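Local coordinates for protein transcriptional regulator (Bacillus subtilis, PDB 1VI0) that represses transcription of genes for fatty acid transport and beta-oxidation as a homodimer whose DNA binding is inhibited by long-chain fatty acyl-CoA, at residues A[18-23]-A[101-105]; A[82-86]-A[186-190]; A[71-75]-A[87-91]. All coordinates share one frame. Where two conformers were deposited one is given. Residue numbers count along the deposited sequence, not the author numbering.

Interaction 1 of 3, residues A[18-23]-A[101-105]; sequences VEVIAE and NLAIV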
loop_
_atom_site.group_PDB
_atom_site.type_symbol
_atom_site.label_atom_id
_atom_site.label_comp_id
_atom_site.label_asym_id
_atom_site.label_seq_id
_atom_site.Cartn_x
_atom_site.Cartn_y
_atom_site.Cartn_z
ATOM N N VAL A 18 -3.373 17.472 10.797
ATOM C CA VAL A 18 -2.505 16.270 10.852
ATOM C C VAL A 18 -2.592 15.591 12.190
ATOM O O VAL A 18 -2.701 14.388 12.321
ATOM C CB VAL A 18 -1.046 16.640 10.519
ATOM C CG1 VAL A 18 -0.139 15.427 10.770
ATOM C CG2 VAL A 18 -0.935 17.060 9.075
ATOM N N GLU A 19 -2.487 16.393 13.253
ATOM C CA GLU A 19 -2.532 15.902 14.607
ATOM C C GLU A 19 -3.819 15.209 14.970
ATOM O O GLU A 19 -3.840 14.076 15.453
ATOM C CB GLU A 19 -2.302 17.093 15.555
ATOM C CG GLU A 19 -1.867 16.555 16.926
ATOM C CD GLU A 19 -2.797 17.022 18.015
ATOM O OE1 GLU A 19 -4.031 16.765 17.924
ATOM O OE2 GLU A 19 -2.286 17.650 18.970
ATOM N N VAL A 20 -4.949 15.894 14.716
ATOM C CA VAL A 20 -6.248 15.344 15.060
ATOM C C VAL A 20 -6.554 14.082 14.284
ATOM O O VAL A 20 -6.977 13.079 14.861
ATOM C CB VAL A 20 -7.359 16.399 14.841
ATOM C CG1 VAL A 20 -8.719 15.781 15.034
ATOM C CG2 VAL A 20 -7.147 17.613 15.734
ATOM N N ILE A 21 -6.288 14.110 12.981
ATOM C CA ILE A 21 -6.540 12.939 12.111
ATOM C C ILE A 21 -5.639 11.776 12.522
ATOM O O ILE A 21 -6.081 10.614 12.596
ATOM C CB ILE A 21 -6.342 13.313 10.651
ATOM C CG1 ILE A 21 -7.431 14.265 10.112
ATOM C CG2 ILE A 21 -6.211 12.114 9.752
ATOM C CD1 ILE A 21 -6.921 15.079 8.933
ATOM N N ALA A 22 -4.405 12.043 12.940
ATOM C CA ALA A 22 -3.493 10.987 13.349
ATOM C C ALA A 22 -3.990 10.368 14.669
ATOM O O ALA A 22 -4.084 9.163 14.787
ATOM C CB ALA A 22 -2.088 11.554 13.563
ATOM N N GLU A 23 -4.331 11.242 15.603
ATOM C CA GLU A 23 -4.773 10.878 16.920
ATOM C C GLU A 23 -6.151 10.267 16.962
ATOM O O GLU A 23 -6.342 9.275 17.682
ATOM C CB GLU A 23 -4.691 12.094 17.873
ATOM C CG GLU A 23 -3.240 12.469 18.172
ATOM C CD GLU A 23 -3.088 13.843 18.786
ATOM O OE1 GLU A 23 -1.908 14.280 18.908
ATOM O OE2 GLU A 23 -4.080 14.505 19.150
ATOM N N ASN A 101 3.043 11.946 13.431
ATOM C CA ASN A 101 1.600 12.054 13.050
ATOM C C ASN A 101 1.443 12.095 11.554
ATOM O O ASN A 101 0.569 11.411 11.001
ATOM C CB ASN A 101 1.018 13.266 13.756
ATOM C CG ASN A 101 0.810 13.013 15.250
ATOM O OD1 ASN A 101 0.646 11.882 15.710
ATOM N ND2 ASN A 101 0.713 14.100 15.989
ATOM N N LEU A 102 2.325 12.823 10.859
ATOM C CA LEU A 102 2.215 12.783 9.407
ATOM C C LEU A 102 2.341 11.358 8.887
ATOM O O LEU A 102 1.627 11.022 7.926
ATOM C CB LEU A 102 3.304 13.691 8.808
ATOM C CG LEU A 102 3.256 13.787 7.276
ATOM C CD1 LEU A 102 1.878 14.275 6.817
ATOM C CD2 LEU A 102 4.334 14.697 6.733
ATOM N N ALA A 103 3.273 10.542 9.388
ATOM C CA ALA A 103 3.412 9.161 8.941
ATOM C C ALA A 103 2.160 8.336 9.163
ATOM O O ALA A 103 1.804 7.498 8.328
ATOM C CB ALA A 103 4.597 8.504 9.662
ATOM N N ILE A 104 1.427 8.565 10.255
ATOM C CA ILE A 104 0.173 7.842 10.532
ATOM C C ILE A 104 -0.860 8.313 9.480
ATOM O O ILE A 104 -1.557 7.515 8.869
ATOM C CB ILE A 104 -0.340 8.083 11.942
ATOM C CG1 ILE A 104 0.472 7.257 12.966
ATOM C CG2 ILE A 104 -1.833 7.624 12.039
ATOM C CD1 ILE A 104 0.238 7.663 14.409
ATOM N N VAL A 105 -0.806 9.604 9.191
ATOM C CA VAL A 105 -1.719 10.164 8.169
ATOM C C VAL A 105 -1.437 9.559 6.806
ATOM O O VAL A 105 -2.344 8.976 6.194
ATOM C CB VAL A 105 -1.723 11.672 8.171
ATOM C CG1 VAL A 105 -2.447 12.238 6.908
ATOM C CG2 VAL A 105 -2.369 12.287 9.415
#
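Helix 9-24, the first helix of the TetR-type DNA-binding domain, meets helix 100-109 of the ligand-binding domain; the axes of segments 18-23 and 101-105 cross at 61° and come within 8.4 Å. The small Ala22 lets the backbones come close, its CA 5.2 Å from Asn101 CA. In the second register pair, Val18 CA lies 6.0 Å from Leu102 CA.

Apolar packing fills the buried side. Val105 points toward the other helix, and its CG2 lies 3.9 Å from Ile21 CG2, 4.1 Å from Val18 CG1 and 4.2 Å from Ala22 CB; it also lies 3.6 Å from the backbone O of Val18. Val18 CG1 in turn rests on the backbone, 3.6 Å from Leu102 N. Ala22 CB is 4.2 Å from Ile104 CB. Leu59 of helix 52-75 closes this side by touching Val18, Ile21 and Val105.

The polar side is built around Asn101, whose side chain inserts as a knob into the hole formed by Val18, Glu19, Ala22 and Glu23. Its OD1 lies 3.5 Å from Ala22 CB, and its ND2 is 3.7 Å from Glu19 CG and 3.9 Å from Glu23 OE1.

No hydrogen bond joins the segments, so the interface depends on shape complementarity rather than directional bonds. Leu102, on the same short helix, has its side chain about 5 Å from the bound dodecyl-CoA. Together these features are consistent with a junction where shifts of helix 100-109 on acyl-CoA binding could be passed to the DNA-binding domain, as in other TetR-family repressors.

Interaction 2 of 3, residues A[82-86]-A[186-190]; sequences KEKLA and LELLV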
loop_
_atom_site.group_PDB
_atom_site.type_symbol
_atom_site.label_atom_id
_atom_site.label_comp_id
_atom_site.label_asym_id
_atom_site.label_seq_id
_atom_site.Cartn_x
_atom_site.Cartn_y
_atom_site.Cartn_z
ATOM N N LYS A 82 20.782 5.828 -10.054
ATOM C CA LYS A 82 20.934 5.262 -8.697
ATOM C C LYS A 82 21.137 6.359 -7.673
ATOM O O LYS A 82 20.481 6.320 -6.637
ATOM C CB LYS A 82 22.065 4.235 -8.684
ATOM C CG LYS A 82 22.421 3.688 -7.288
ATOM C CD LYS A 82 23.531 2.613 -7.381
ATOM C CE LYS A 82 23.730 2.080 -5.945
ATOM N NZ LYS A 82 24.866 1.123 -5.917
ATOM N N GLU A 83 21.951 7.384 -7.952
ATOM C CA GLU A 83 22.132 8.521 -7.050
ATOM C C GLU A 83 20.861 9.294 -6.803
ATOM O O GLU A 83 20.475 9.663 -5.662
ATOM C CB GLU A 83 23.219 9.459 -7.660
ATOM C CG GLU A 83 24.601 8.885 -7.484
ATOM C CD GLU A 83 25.668 9.558 -8.356
ATOM O OE1 GLU A 83 25.356 10.210 -9.353
ATOM O OE2 GLU A 83 26.860 9.356 -8.005
ATOM N N LYS A 84 20.081 9.540 -7.873
ATOM C CA LYS A 84 18.770 10.187 -7.656
ATOM C C LYS A 84 17.836 9.358 -6.805
ATOM O O LYS A 84 17.172 9.907 -5.923
ATOM C CB LYS A 84 18.144 10.510 -9.014
ATOM C CG LYS A 84 19.013 11.490 -9.837
ATOM C CD LYS A 84 18.351 11.628 -11.223
ATOM C CE LYS A 84 19.281 12.255 -12.245
ATOM N NZ LYS A 84 19.629 13.653 -11.925
ATOM N N LEU A 85 17.742 8.046 -7.028
ATOM C CA LEU A 85 16.832 7.199 -6.225
ATOM C C LEU A 85 17.288 7.139 -4.791
ATOM O O LEU A 85 16.482 7.190 -3.867
ATOM C CB LEU A 85 16.851 5.803 -6.877
ATOM C CG LEU A 85 16.073 5.739 -8.203
ATOM C CD1 LEU A 85 16.094 4.294 -8.709
ATOM C CD2 LEU A 85 14.616 6.147 -7.917
ATOM N N ALA A 86 18.642 7.142 -4.621
ATOM C CA ALA A 86 19.128 7.189 -3.232
ATOM C C ALA A 86 18.614 8.399 -2.475
ATOM O O ALA A 86 18.180 8.269 -1.290
ATOM C CB ALA A 86 20.644 7.138 -3.229
ATOM N N LEU A 186 17.536 0.901 -1.326
ATOM C CA LEU A 186 18.131 1.215 -2.664
ATOM C C LEU A 186 18.781 0.034 -3.309
ATOM O O LEU A 186 18.499 -0.317 -4.494
ATOM C CB LEU A 186 19.178 2.344 -2.450
ATOM C CG LEU A 186 19.995 2.627 -3.712
ATOM C CD1 LEU A 186 19.145 3.343 -4.791
ATOM C CD2 LEU A 186 21.164 3.525 -3.338
ATOM N N GLU A 187 19.722 -0.706 -2.633
ATOM C CA GLU A 187 20.401 -1.822 -3.241
ATOM C C GLU A 187 19.480 -2.960 -3.668
ATOM O O GLU A 187 19.735 -3.642 -4.697
ATOM C CB GLU A 187 21.556 -2.289 -2.331
ATOM C CG GLU A 187 22.683 -1.234 -2.245
ATOM C CD GLU A 187 23.316 -0.977 -3.616
ATOM O OE1 GLU A 187 23.183 -1.809 -4.527
ATOM O OE2 GLU A 187 23.991 0.065 -3.760
ATOM N N LEU A 188 18.414 -3.207 -2.915
ATOM C CA LEU A 188 17.421 -4.201 -3.247
ATOM C C LEU A 188 16.730 -3.786 -4.575
ATOM O O LEU A 188 16.589 -4.685 -5.415
ATOM C CB LEU A 188 16.321 -4.319 -2.165
ATOM C CG LEU A 188 16.848 -5.187 -0.931
ATOM C CD1 LEU A 188 16.030 -4.941 0.270
ATOM C CD2 LEU A 188 16.839 -6.637 -1.410
ATOM N N LEU A 189 16.398 -2.526 -4.760
ATOM C CA LEU A 189 15.733 -2.065 -6.003
ATOM C C LEU A 189 16.702 -2.115 -7.186
ATOM O O LEU A 189 16.326 -2.541 -8.293
ATOM C CB LEU A 189 15.197 -0.637 -5.804
ATOM C CG LEU A 189 14.009 -0.499 -4.794
ATOM C CD1 LEU A 189 13.736 0.912 -4.429
ATOM C CD2 LEU A 189 12.773 -1.183 -5.403
ATOM N N VAL A 190 17.968 -1.795 -6.959
ATOM C CA VAL A 190 19.005 -1.738 -7.965
ATOM C C VAL A 190 19.405 -3.100 -8.468
ATOM O O VAL A 190 19.505 -3.268 -9.678
ATOM C CB VAL A 190 20.200 -0.878 -7.483
ATOM C CG1 VAL A 190 21.399 -1.100 -8.401
ATOM C CG2 VAL A 190 19.807 0.568 -7.368
#
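This is an oblique, roughly antiparallel helix-helix packing contact in the all-helical ligand-binding domain of a TetR-family repressor, mainly apolar with a salt bridge at its edge. It brings the start of helix 81-97 against the C-terminal helix 182-191; the axes of segments 82-86 and 186-190 make 140° between their N-to-C directions. These axes approach to 10.6 Å, a spacing wide enough for side chains to fill the gap. The register runs in opposite senses, with Ala86 CA 6.1 Å from Leu186 CA at one end and Lys82 CA 7.3 Å from Val190 CA at the other.

Leu186 is the centre of the packing. Its CD1 approaches Leu85 CB at 4.0 Å and the backbone O of Lys82 at 3.7 Å, while its CD2 meets Ala86 CB at 3.7 Å. Val190, one turn later, places CG2 4.1 Å from Lys82 CG, so the aliphatic part of the lysine extends the apolar surface. Leu85 continues inward to Leu132 and Ile135 of helix 115-141 and to Ile158 of helix 151-171.

In the second subunit of the homodimer, Ile193 packs on Leu85, His194 on Lys82 and Val190, and Met157 on Leu188, so the contact borders the dimer interface.

Lys82 leaves its helix sideways, yet its fully extended chain, with all four chi angles trans, carries the amino group across the gap. There NZ donates a hydrogen bond to Glu187 OE2 at 2.6 Å, completing the salt bridge, while Lys82 CE lies 3.9 Å from Leu186 CD2.

Interaction 3 of 3, residues A[71-75]-A[87-91]; sequences MEEDI and LVISK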
loop_
_atom_site.group_PDB
_atom_site.type_symbol
_atom_site.label_atom_id
_atom_site.label_comp_id
_atom_site.label_asym_id
_atom_site.label_seq_id
_atom_site.Cartn_x
_atom_site.Cartn_y
_atom_site.Cartn_z
HETATM N N MSE A 71 12.571 17.867 -3.739
HETATM C CA MSE A 71 13.149 16.784 -4.530
HETATM C C MSE A 71 13.781 17.330 -5.803
HETATM O O MSE A 71 14.956 17.101 -6.091
HETATM C CB MSE A 71 12.093 15.744 -4.911
HETATM C CG MSE A 71 11.695 14.814 -3.779
HETATM SE SE MSE A 71 13.256 13.892 -3.117
HETATM C CE MSE A 71 14.063 13.447 -4.772
ATOM N N GLU A 72 13.004 18.128 -6.546
ATOM C CA GLU A 72 13.542 18.657 -7.806
ATOM C C GLU A 72 14.827 19.418 -7.534
ATOM O O GLU A 72 15.798 19.332 -8.276
ATOM C CB GLU A 72 12.521 19.528 -8.517
ATOM C CG GLU A 72 11.476 18.740 -9.312
ATOM C CD GLU A 72 12.095 17.641 -10.145
ATOM O OE1 GLU A 72 12.244 16.534 -9.583
ATOM O OE2 GLU A 72 12.479 17.852 -11.313
ATOM N N GLU A 73 14.810 20.189 -6.448
ATOM C CA GLU A 73 15.979 20.943 -6.033
ATOM C C GLU A 73 17.190 20.068 -5.779
ATOM O O GLU A 73 18.270 20.299 -6.337
ATOM C CB GLU A 73 15.613 21.720 -4.755
ATOM C CG GLU A 73 16.848 22.089 -3.918
ATOM C CD GLU A 73 16.480 23.152 -2.906
ATOM O OE1 GLU A 73 15.400 23.018 -2.258
ATOM O OE2 GLU A 73 17.182 24.178 -2.816
ATOM N N ASP A 74 17.055 19.009 -4.994
ATOM C CA ASP A 74 18.194 18.159 -4.690
ATOM C C ASP A 74 18.674 17.227 -5.776
ATOM O O ASP A 74 19.885 16.932 -5.802
ATOM C CB ASP A 74 17.861 17.293 -3.453
ATOM C CG ASP A 74 17.590 18.175 -2.242
ATOM O OD1 ASP A 74 17.920 19.384 -2.333
ATOM O OD2 ASP A 74 17.057 17.651 -1.256
ATOM N N ILE A 75 17.797 16.666 -6.602
ATOM C CA ILE A 75 18.209 15.656 -7.566
ATOM C C ILE A 75 18.898 16.134 -8.807
ATOM O O ILE A 75 19.620 15.329 -9.448
ATOM C CB ILE A 75 17.073 14.695 -7.959
ATOM C CG1 ILE A 75 15.976 15.437 -8.710
ATOM C CG2 ILE A 75 16.538 13.996 -6.719
ATOM C CD1 ILE A 75 14.840 14.481 -9.122
ATOM N N LEU A 87 18.559 9.522 -3.106
ATOM C CA LEU A 87 18.067 10.774 -2.542
ATOM C C LEU A 87 16.565 10.683 -2.291
ATOM O O LEU A 87 16.112 11.024 -1.169
ATOM C CB LEU A 87 18.454 11.942 -3.423
ATOM C CG LEU A 87 18.523 13.295 -2.669
ATOM C CD1 LEU A 87 19.191 13.104 -1.312
ATOM C CD2 LEU A 87 19.349 14.253 -3.516
ATOM N N VAL A 88 15.827 10.201 -3.287
ATOM C CA VAL A 88 14.398 10.024 -3.096
ATOM C C VAL A 88 14.115 9.140 -1.894
ATOM O O VAL A 88 13.286 9.557 -1.074
ATOM C CB VAL A 88 13.728 9.357 -4.349
ATOM C CG1 VAL A 88 12.300 9.080 -4.017
ATOM C CG2 VAL A 88 13.825 10.382 -5.502
ATOM N N ILE A 89 14.730 7.979 -1.785
ATOM C CA ILE A 89 14.449 7.087 -0.656
ATOM C C ILE A 89 14.763 7.749 0.687
ATOM O O ILE A 89 13.998 7.731 1.641
ATOM C CB ILE A 89 15.129 5.735 -0.814
ATOM C CG1 ILE A 89 14.712 5.082 -2.181
ATOM C CG2 ILE A 89 14.866 4.808 0.331
ATOM C CD1 ILE A 89 15.566 3.923 -2.548
ATOM N N SER A 90 15.997 8.286 0.759
ATOM C CA SER A 90 16.394 8.880 2.055
ATOM C C SER A 90 15.546 10.087 2.404
ATOM O O SER A 90 15.128 10.210 3.571
ATOM C CB SER A 90 17.887 9.188 1.992
ATOM O OG SER A 90 18.176 10.258 1.154
ATOM N N LYS A 91 15.126 10.899 1.414
ATOM C CA LYS A 91 14.300 12.047 1.690
ATOM C C LYS A 91 12.869 11.630 2.079
ATOM O O LYS A 91 12.334 12.233 3.027
ATOM C CB LYS A 91 14.374 13.117 0.628
ATOM C CG LYS A 91 15.816 13.634 0.447
ATOM C CD LYS A 91 16.074 14.749 1.454
ATOM C CE LYS A 91 17.397 14.563 2.178
ATOM N NZ LYS A 91 17.316 13.455 3.196
#
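Rotamers shape this contact between the last turn of helix 52-75 and helix 81-97. Met71, present as selenomethionine, leaves its helix sideways, but three successive m torsions curl its end toward the partner, placing SE 4.0 Å from Lys91 CB. Leu87 points toward helix 52-75; with chi1 t and chi2 p, its CD2 reaches Asp74 CB at 3.4 Å and Ile75 CG2 at 4.3 Å. Ile75 also touches Ile131 of helix 115-141, as does Met71. Lys91 starts toward the partner, but its chain bends and the amino end leads away, although CD passes Asp74 OD2 at 4.1 Å. No hydrogen bond crosses between the segments.

The segment axes stay 10.8 Å apart and meet at 134°, with only eleven residues between the segments. Such side-chain packing beside a short connection is the geometry of a helical hairpin, here within the TetR-type ligand-binding domain and packed against helix 115-141 through Ile131 and Tyr128.

From the N terminus, helix 9-24 opens interaction 1, which closes only at helix 100-109, 78 residues on, joining the DNA-binding domain to the ligand-binding domain. Interaction 3 is nested within that span, where it closes a short hairpin between helices 52-75 and 81-97. Interaction 2 starts on helix 81-97 between the two segments of interaction 3 and ends on helix 182-191, so it crosses both other contacts. Interactions 2 and 3 share helix 81-97 and touch: Lys84 NZ lies 3.0 Å from Ile75 O, a probable hydrogen bond, and Ile89 packs on Leu186 and Leu189. Interaction 1 lies on the opposite side of the chain's centre from the other two, its centre 29 Å from that of interaction 2.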